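Long-range contacts in nucleoside diphosphate kinase (Pyrobaculum aerophilum, PDB 1XQI), which probably makes nucleoside triphosphates by passing the gamma phosphate of ATP to nucleoside diphosphates through a phosphorylated intermediate on the enzyme: residues 16-20 with 180-184; 59-65 with 105-109. The protein carries 6 engineered substitutions. All blocks are in the same frame, centred on the assembly; numbering follows the deposited sequence.

In the fold
Contact 1 packs helix 177-187 on strand 17-22 of the four-stranded antiparallel sheet, and contact 2 joins the end of helix 56-62 to helix 97-112. Their centres lie about 17 Å apart, and they meet at Phe62: Glu183 CB approaches Phe62 CE2 at 3.3 Å, and Leu19 CD1 lies 4.3 Å from Phe62 CZ. Both reach His172, the predicted phosphohistidine. The nearest side-chain atoms of Glu183 and His172 are about 3 Å apart, those of Tyr63 and His172 about 4 Å. Tyr63 also comes within about 4 Å of the side chain of Lys23, expected by similarity to bind ATP. In sequence, contact 2 falls wholly between the two segments of contact 1.

Contact 1 of 2, residues 16-20 with 180-184; sequences EKTLL and AEREI
The sheet of the ferredoxin-like fold meets its last helix where Leu19 and Lys17, on strand 17-22, lie against Ile184, Glu183 and Ala180. The axes of the two short segments come within 7.1 Å at an angle of 55°. Alternate strand residues face the helix: Lys17 and Leu19 point toward it, whereas Thr18 points to the other side of the sheet, where helix 127-135 packs. The small methyl of Ala180 allows the closest backbone approach, its CB resting 3.6 Å from Lys17 O and near Thr18 CA. One turn on, Ile184 reaches across to the strand with its longer branch; CG1 sits beside the backbone N (chi1 -69°) and the extended end brings CD1 to 3.6 Å from Lys17 CB. Lysine suits this partly exposed position: its CB packs on Ile184, while its amine makes no contact with residues 180-184.

In this alpha/beta sandwich strand 17-22 is an inner strand, bonded on one side to strand 117-123, and Leu19 fills the layer between sheet and helix. Its CG meets Glu183 CB at 3.9 Å, the two side chains crossing obliquely, and its CB lies 4.2 Å from Ile184 CG1. Glu183 gives its methylene to the apolar layer, while the extended chain carries the buried carboxylate onward: OE2 is hydrogen-bonded to Ser174 OG and to NE2 of His172, the predicted phosphohistidine, consistent with a second-shell role in positioning that ring.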
ATOM      1  N   GLU A  16     -19.346  -7.632  -1.159  1.00 38.14           N
ATOM      2  CA  GLU A  16     -18.363  -8.553  -1.747  1.00 36.23           C
ATOM      3  C   GLU A  16     -16.942  -7.947  -1.830  1.00 34.77           C
ATOM      4  O   GLU A  16     -16.774  -6.734  -1.953  1.00 34.69           O
ATOM      5  CB  GLU A  16     -18.903  -8.989  -3.128  1.00 35.67           C
ATOM      6  CG  GLU A  16     -17.910  -9.583  -4.103  1.00 36.24           C
ATOM      7  CD  GLU A  16     -18.564 -10.179  -5.367  1.00 38.06           C
ATOM      8  OE1 GLU A  16     -19.734 -10.622  -5.306  1.00 41.39           O
ATOM      9  OE2 GLU A  16     -17.910 -10.213  -6.443  1.00 39.85           O
ATOM     10  N   LYS A  17     -15.929  -8.796  -1.729  1.00 33.21           N
ATOM     11  CA  LYS A  17     -14.540  -8.385  -1.625  1.00 32.22           C
ATOM     12  C   LYS A  17     -13.758  -9.220  -2.590  1.00 31.95           C
ATOM     13  O   LYS A  17     -14.175 -10.326  -2.945  1.00 33.40           O
ATOM     14  CB  LYS A  17     -13.996  -8.722  -0.245  1.00 32.15           C
ATOM     15  CG  LYS A  17     -14.237  -7.703   0.780  1.00 33.80           C
ATOM     16  CD  LYS A  17     -13.600  -8.073   2.096  1.00 37.30           C
ATOM     17  CE  LYS A  17     -14.649  -8.391   3.132  1.00 41.33           C
ATOM     18  NZ  LYS A  17     -14.949  -9.819   3.081  1.00 43.80           N
ATOM     19  N   THR A  18     -12.585  -8.768  -2.977  1.00 30.88           N
ATOM     20  CA  THR A  18     -11.754  -9.608  -3.829  1.00 29.39           C
ATOM     21  C   THR A  18     -10.290  -9.356  -3.532  1.00 29.77           C
ATOM     22  O   THR A  18      -9.948  -8.336  -2.953  1.00 29.91           O
ATOM     23  CB  THR A  18     -12.073  -9.391  -5.333  1.00 29.18           C
ATOM     24  OG1 THR A  18     -11.398 -10.384  -6.121  1.00 25.72           O
ATOM     25  CG2 THR A  18     -11.688  -7.944  -5.776  1.00 27.10           C
ATOM     26  N   LEU A  19      -9.431 -10.288  -3.912  1.00 30.35           N
ATOM     27  CA  LEU A  19      -8.016 -10.156  -3.635  1.00 30.90           C
ATOM     28  C   LEU A  19      -7.300  -9.834  -4.941  1.00 31.56           C
ATOM     29  O   LEU A  19      -7.466 -10.543  -5.968  1.00 31.96           O
ATOM     30  CB  LEU A  19      -7.500 -11.479  -3.057  1.00 31.51           C
ATOM     31  CG  LEU A  19      -6.097 -11.682  -2.460  1.00 30.84           C
ATOM     32  CD1 LEU A  19      -5.026 -11.629  -3.504  1.00 28.55           C
ATOM     33  CD2 LEU A  19      -5.839 -10.676  -1.358  1.00 31.58           C
ATOM     34  N   LEU A  20      -6.495  -8.779  -4.892  1.00 31.12           N
ATOM     35  CA  LEU A  20      -5.645  -8.404  -6.002  1.00 30.83           C
ATOM     36  C   LEU A  20      -4.179  -8.384  -5.566  1.00 30.60           C
ATOM     37  O   LEU A  20      -3.855  -7.856  -4.514  1.00 30.66           O
ATOM     38  CB  LEU A  20      -6.084  -7.038  -6.577  1.00 30.73           C
ATOM     39  CG  LEU A  20      -5.235  -6.707  -7.810  1.00 31.56           C
ATOM     40  CD1 LEU A  20      -5.928  -6.938  -9.190  1.00 27.87           C
ATOM     41  CD2 LEU A  20      -4.677  -5.315  -7.640  1.00 31.83           C
ATOM     42  N   ALA A 180     -12.079 -15.904  -3.730  1.00 35.90           N
ATOM     43  CA  ALA A 180     -11.726 -14.675  -3.006  1.00 35.49           C
ATOM     44  C   ALA A 180     -11.769 -14.819  -1.491  1.00 35.02           C
ATOM     45  O   ALA A 180     -10.813 -14.422  -0.833  1.00 35.52           O
ATOM     46  CB  ALA A 180     -12.554 -13.477  -3.479  1.00 35.23           C
ATOM     47  N   GLU A 181     -12.826 -15.396  -0.911  1.00 34.94           N
ATOM     48  CA  GLU A 181     -12.818 -15.614   0.558  1.00 34.55           C
ATOM     49  C   GLU A 181     -11.594 -16.476   0.980  1.00 34.07           C
ATOM     50  O   GLU A 181     -11.019 -16.291   2.056  1.00 34.10           O
ATOM     51  CB  GLU A 181     -14.172 -16.163   1.103  1.00 33.41           C
ATOM     52  N   ARG A 182     -11.142 -17.360   0.100  1.00 33.29           N
ATOM     53  CA  ARG A 182      -9.962 -18.173   0.419  1.00 32.95           C
ATOM     54  C   ARG A 182      -8.623 -17.418   0.285  1.00 32.34           C
ATOM     55  O   ARG A 182      -7.772 -17.468   1.169  1.00 32.38           O
ATOM     56  CB  ARG A 182      -9.946 -19.419  -0.466  1.00 32.71           C
ATOM     57  CG  ARG A 182      -9.481 -20.617   0.268  1.00 34.99           C
ATOM     58  CD  ARG A 182      -8.934 -21.676  -0.678  1.00 36.20           C
ATOM     59  NE  ARG A 182      -7.634 -21.310  -1.215  1.00 36.67           N
ATOM     60  CZ  ARG A 182      -7.413 -20.933  -2.464  1.00 34.47           C
ATOM     61  NH1 ARG A 182      -8.439 -20.881  -3.306  1.00 35.02           N
ATOM     62  NH2 ARG A 182      -6.173 -20.621  -2.859  1.00 27.49           N
ATOM     63  N   GLU A 183      -8.432 -16.725  -0.828  1.00 32.06           N
ATOM     64  CA  GLU A 183      -7.212 -15.971  -1.041  1.00 31.94           C
ATOM     65  C   GLU A 183      -7.117 -14.816  -0.038  1.00 32.50           C
ATOM     66  O   GLU A 183      -5.992 -14.508   0.415  1.00 32.10           O
ATOM     67  CB  GLU A 183      -7.117 -15.491  -2.480  1.00 32.01           C
ATOM     68  CG  GLU A 183      -7.253 -16.611  -3.487  1.00 31.26           C
ATOM     69  CD  GLU A 183      -7.181 -16.132  -4.944  1.00 32.70           C
ATOM     70  OE1 GLU A 183      -6.847 -16.981  -5.839  1.00 31.59           O
ATOM     71  OE2 GLU A 183      -7.466 -14.922  -5.191  1.00 28.05           O
ATOM     72  N   ILE A 184      -8.272 -14.238   0.354  1.00 32.56           N
ATOM     73  CA  ILE A 184      -8.306 -13.222   1.417  1.00 33.46           C
ATOM     74  C   ILE A 184      -7.816 -13.758   2.772  1.00 35.30           C
ATOM     75  O   ILE A 184      -6.894 -13.176   3.365  1.00 35.84           O
ATOM     76  CB  ILE A 184      -9.664 -12.494   1.563  1.00 32.50           C
ATOM     77  CG1 ILE A 184      -9.940 -11.595   0.368  1.00 30.96           C
ATOM     78  CG2 ILE A 184      -9.672 -11.660   2.839  1.00 30.60           C
ATOM     79  CD1 ILE A 184     -11.415 -11.176   0.267  1.00 30.95           C
TER

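Contact 2 of 2, residues 59-65 with 105-109; sequences IERFYPS and KRNLV. Engineered in segment 105-109: Asn107 (natural residue Ser).
The backbones of helix 59-62 and of 105-109 approach most closely at Ile59 and Val109, whose CA atoms are 5.7 Å apart, and beyond Phe62 the chain leaves the helix and turns round the amine of Lys105. The buried lysine spans the gap with a nearly straight chain, its CG anti to the backbone N (chi1 179°). NZ donates to Glu60 O at 2.9 Å, lying in the carbonyl plane, and to Tyr63 O at 2.8 Å and Pro64 O at 2.6 Å, above each carbonyl plane. Ser65 OG, at 2.9 Å, is a weak fourth partner that must share a proton, an ammonium having three. Lysine suits this place: its flexible arm and probably positive tip can gather carbonyls round the helix end, where Pro64 has no N-H to give Glu60 O. A methionine here would probably leave the carbonyls of Glu60, Tyr63 and Pro64 without their shared donor and let the turn shift.

One turn along the helix from Lys105, Leu108 covers one face of the Tyr63 ring in a CH-pi contact: CD2 lies 3.6 Å from the centroid, 11° off the normal. Phe62 approaches the opposite face toward its rim, and the hydroxyl is hydrogen-bonded to a bound Tris, probably from crystallisation. Ile59 CG2 lies in plane at the ring edge and meets Val109 CG2 at 3.7 Å.

The segments bracket the insert, residues 68-100, in which helix 97-112 begins. That helix covers one side of helix 56-62, while Ile59, Phe62 and Pro64 touch helix 177-187.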
ATOM      1  N   ILE A  59       3.727 -19.280  -1.910  1.00 39.51           N
ATOM      2  CA  ILE A  59       3.131 -19.220  -3.218  1.00 38.85           C
ATOM      3  C   ILE A  59       2.639 -20.605  -3.663  1.00 39.40           C
ATOM      4  O   ILE A  59       1.547 -20.710  -4.278  1.00 38.58           O
ATOM      5  CB  ILE A  59       4.040 -18.510  -4.229  1.00 38.18           C
ATOM      6  CG1 ILE A  59       4.355 -17.069  -3.755  1.00 38.20           C
ATOM      7  CG2 ILE A  59       3.388 -18.463  -5.583  1.00 38.72           C
ATOM      8  CD1 ILE A  59       3.121 -16.198  -3.353  1.00 36.62           C
ATOM      9  N   GLU A  60       3.408 -21.653  -3.309  1.00 40.01           N
ATOM     10  CA  GLU A  60       3.001 -23.068  -3.504  1.00 40.53           C
ATOM     11  C   GLU A  60       1.639 -23.328  -2.898  1.00 39.41           C
ATOM     12  O   GLU A  60       0.793 -23.940  -3.526  1.00 38.76           O
ATOM     13  CB  GLU A  60       4.027 -24.067  -2.927  1.00 41.86           C
ATOM     14  CG  GLU A  60       4.748 -24.938  -3.965  1.00 45.99           C
ATOM     15  CD  GLU A  60       6.237 -25.221  -3.616  1.00 51.79           C
ATOM     16  OE1 GLU A  60       6.573 -26.371  -3.250  1.00 56.23           O
ATOM     17  OE2 GLU A  60       7.091 -24.313  -3.716  1.00 53.18           O
ATOM     18  N   ARG A  61       1.402 -22.831  -1.691  1.00 39.02           N
ATOM     19  CA  ARG A  61       0.094 -23.044  -1.055  1.00 38.96           C
ATOM     20  C   ARG A  61      -0.980 -22.051  -1.460  1.00 37.69           C
ATOM     21  O   ARG A  61      -2.163 -22.345  -1.295  1.00 38.22           O
ATOM     22  CB  ARG A  61       0.188 -23.125   0.473  1.00 38.51           C
ATOM     23  CG  ARG A  61       0.684 -24.474   0.995  1.00 38.89           C
ATOM     24  CD  ARG A  61       0.914 -24.430   2.512  1.00 41.92           C
ATOM     25  NE  ARG A  61       2.074 -23.590   2.857  1.00 45.86           N
ATOM     26  CZ  ARG A  61       2.013 -22.352   3.374  1.00 49.08           C
ATOM     27  NH1 ARG A  61       0.834 -21.765   3.656  1.00 49.67           N
ATOM     28  NH2 ARG A  61       3.144 -21.686   3.615  1.00 48.61           N
ATOM     29  N   PHE A  62      -0.608 -20.893  -1.991  1.00 36.02           N
ATOM     30  CA  PHE A  62      -1.636 -19.921  -2.381  1.00 34.24           C
ATOM     31  C   PHE A  62      -2.352 -20.349  -3.658  1.00 33.80           C
ATOM     32  O   PHE A  62      -3.571 -20.170  -3.800  1.00 32.84           O
ATOM     33  CB  PHE A  62      -1.021 -18.530  -2.556  1.00 34.41           C
ATOM     34  CG  PHE A  62      -1.967 -17.511  -3.148  1.00 33.58           C
ATOM     35  CD1 PHE A  62      -1.814 -17.084  -4.464  1.00 30.82           C
ATOM     36  CD2 PHE A  62      -3.015 -16.987  -2.385  1.00 31.38           C
ATOM     37  CE1 PHE A  62      -2.696 -16.149  -5.034  1.00 31.16           C
ATOM     38  CE2 PHE A  62      -3.879 -16.052  -2.941  1.00 34.42           C
ATOM     39  CZ  PHE A  62      -3.718 -15.636  -4.296  1.00 32.68           C
ATOM     40  N   TYR A  63      -1.580 -20.887  -4.605  1.00 33.44           N
ATOM     41  CA  TYR A  63      -2.150 -21.448  -5.833  1.00 33.31           C
ATOM     42  C   TYR A  63      -2.683 -22.819  -5.608  1.00 33.21           C
ATOM     43  O   TYR A  63      -2.088 -23.557  -4.855  1.00 33.64           O
ATOM     44  CB  TYR A  63      -1.139 -21.457  -6.958  1.00 32.42           C
ATOM     45  CG  TYR A  63      -1.049 -20.104  -7.515  1.00 31.91           C
ATOM     46  CD1 TYR A  63       0.043 -19.298  -7.243  1.00 32.02           C
ATOM     47  CD2 TYR A  63      -2.069 -19.597  -8.264  1.00 30.32           C
ATOM     48  CE1 TYR A  63       0.118 -18.031  -7.719  1.00 30.56           C
ATOM     49  CE2 TYR A  63      -2.002 -18.317  -8.768  1.00 32.75           C
ATOM     50  CZ  TYR A  63      -0.888 -17.537  -8.484  1.00 31.71           C
ATOM     51  OH  TYR A  63      -0.794 -16.247  -8.983  1.00 35.12           O
ATOM     52  N   PRO A  64      -3.815 -23.167  -6.258  1.00 33.73           N
ATOM     53  CA  PRO A  64      -4.421 -24.498  -6.020  1.00 34.05           C
ATOM     54  C   PRO A  64      -3.465 -25.610  -6.372  1.00 35.31           C
ATOM     55  O   PRO A  64      -2.514 -25.403  -7.145  1.00 35.13           O
ATOM     56  CB  PRO A  64      -5.608 -24.540  -6.985  1.00 33.72           C
ATOM     57  CG  PRO A  64      -5.948 -23.048  -7.226  1.00 33.35           C
ATOM     58  CD  PRO A  64      -4.583 -22.371  -7.242  1.00 32.91           C
ATOM     59  N   SER A  65      -3.705 -26.785  -5.798  1.00 36.41           N
ATOM     60  CA  SER A  65      -2.981 -27.958  -6.214  1.00 36.90           C
ATOM     61  C   SER A  65      -3.955 -29.029  -6.695  1.00 37.39           C
ATOM     62  O   SER A  65      -3.586 -30.201  -6.833  1.00 37.88           O
ATOM     63  CB  SER A  65      -2.095 -28.418  -5.077  1.00 37.02           C
ATOM     64  OG  SER A  65      -1.650 -27.277  -4.338  1.00 39.45           O
ATOM     65  N   LYS A 105       3.079 -24.175 -12.477  1.00 33.10           N
ATOM     66  CA  LYS A 105       3.011 -23.756 -11.078  1.00 34.16           C
ATOM     67  C   LYS A 105       4.413 -23.392 -10.516  1.00 35.44           C
ATOM     68  O   LYS A 105       4.554 -22.412  -9.790  1.00 35.65           O
ATOM     69  CB  LYS A 105       2.273 -24.778 -10.198  1.00 33.08           C
ATOM     70  CG  LYS A 105       2.193 -24.382  -8.720  1.00 31.49           C
ATOM     71  CD  LYS A 105       0.992 -24.994  -8.048  1.00 28.29           C
ATOM     72  CE  LYS A 105       1.057 -24.809  -6.571  1.00 27.47           C
ATOM     73  NZ  LYS A 105      -0.226 -25.303  -5.930  1.00 26.50           N
ATOM     74  N   ARG A 106       5.438 -24.164 -10.877  1.00 36.72           N
ATOM     75  CA  ARG A 106       6.821 -23.885 -10.449  1.00 38.07           C
ATOM     76  C   ARG A 106       7.352 -22.588 -11.020  1.00 36.84           C
ATOM     77  O   ARG A 106       8.124 -21.885 -10.355  1.00 36.75           O
ATOM     78  CB  ARG A 106       7.761 -25.056 -10.790  1.00 37.48           C
ATOM     79  CG  ARG A 106       7.691 -26.188  -9.739  1.00 41.12           C
ATOM     80  CD  ARG A 106       8.280 -27.569 -10.191  1.00 42.14           C
ATOM     81  NE  ARG A 106       9.679 -27.441 -10.610  1.00 51.36           N
ATOM     82  CZ  ARG A 106      10.700 -27.202  -9.785  1.00 54.06           C
ATOM     83  NH1 ARG A 106      10.490 -27.080  -8.471  1.00 55.72           N
ATOM     84  NH2 ARG A 106      11.934 -27.080 -10.277  1.00 54.23           N
ATOM     85  N   ASN A 107       6.921 -22.276 -12.240  1.00 36.92           N
ATOM     86  CA  ASN A 107       7.298 -21.041 -12.909  1.00 38.02           C
ATOM     87  C   ASN A 107       6.538 -19.862 -12.295  1.00 38.11           C
ATOM     88  O   ASN A 107       7.088 -18.790 -12.120  1.00 37.36           O
ATOM     89  CB  ASN A 107       6.983 -21.120 -14.401  1.00 38.44           C
ATOM     90  CG  ASN A 107       7.970 -21.977 -15.182  1.00 41.40           C
ATOM     91  OD1 ASN A 107       9.051 -22.326 -14.691  1.00 45.92           O
ATOM     92  ND2 ASN A 107       7.610 -22.300 -16.433  1.00 43.28           N
ATOM     93  N   LEU A 108       5.262 -20.084 -11.990  1.00 38.38           N
ATOM     94  CA  LEU A 108       4.472 -19.128 -11.254  1.00 39.16           C
ATOM     95  C   LEU A 108       5.184 -18.785  -9.933  1.00 39.25           C
ATOM     96  O   LEU A 108       5.338 -17.595  -9.581  1.00 38.56           O
ATOM     97  CB  LEU A 108       3.079 -19.696 -11.003  1.00 38.73           C
ATOM     98  CG  LEU A 108       1.945 -18.706 -10.787  1.00 41.35           C
ATOM     99  CD1 LEU A 108       2.163 -17.399 -11.594  1.00 42.95           C
ATOM    100  CD2 LEU A 108       0.594 -19.353 -11.153  1.00 42.38           C
ATOM    101  N   VAL A 109       5.636 -19.819  -9.232  1.00 38.77           N
ATOM    102  CA  VAL A 109       6.272 -19.618  -7.953  1.00 40.03           C
ATOM    103  C   VAL A 109       7.515 -18.770  -8.138  1.00 41.03           C
ATOM    104  O   VAL A 109       7.657 -17.782  -7.430  1.00 41.43           O
ATOM    105  CB  VAL A 109       6.545 -20.944  -7.148  1.00 39.59           C
ATOM    106  CG1 VAL A 109       7.522 -20.707  -6.002  1.00 39.90           C
ATOM    107  CG2 VAL A 109       5.250 -21.486  -6.574  1.00 38.35           C
TER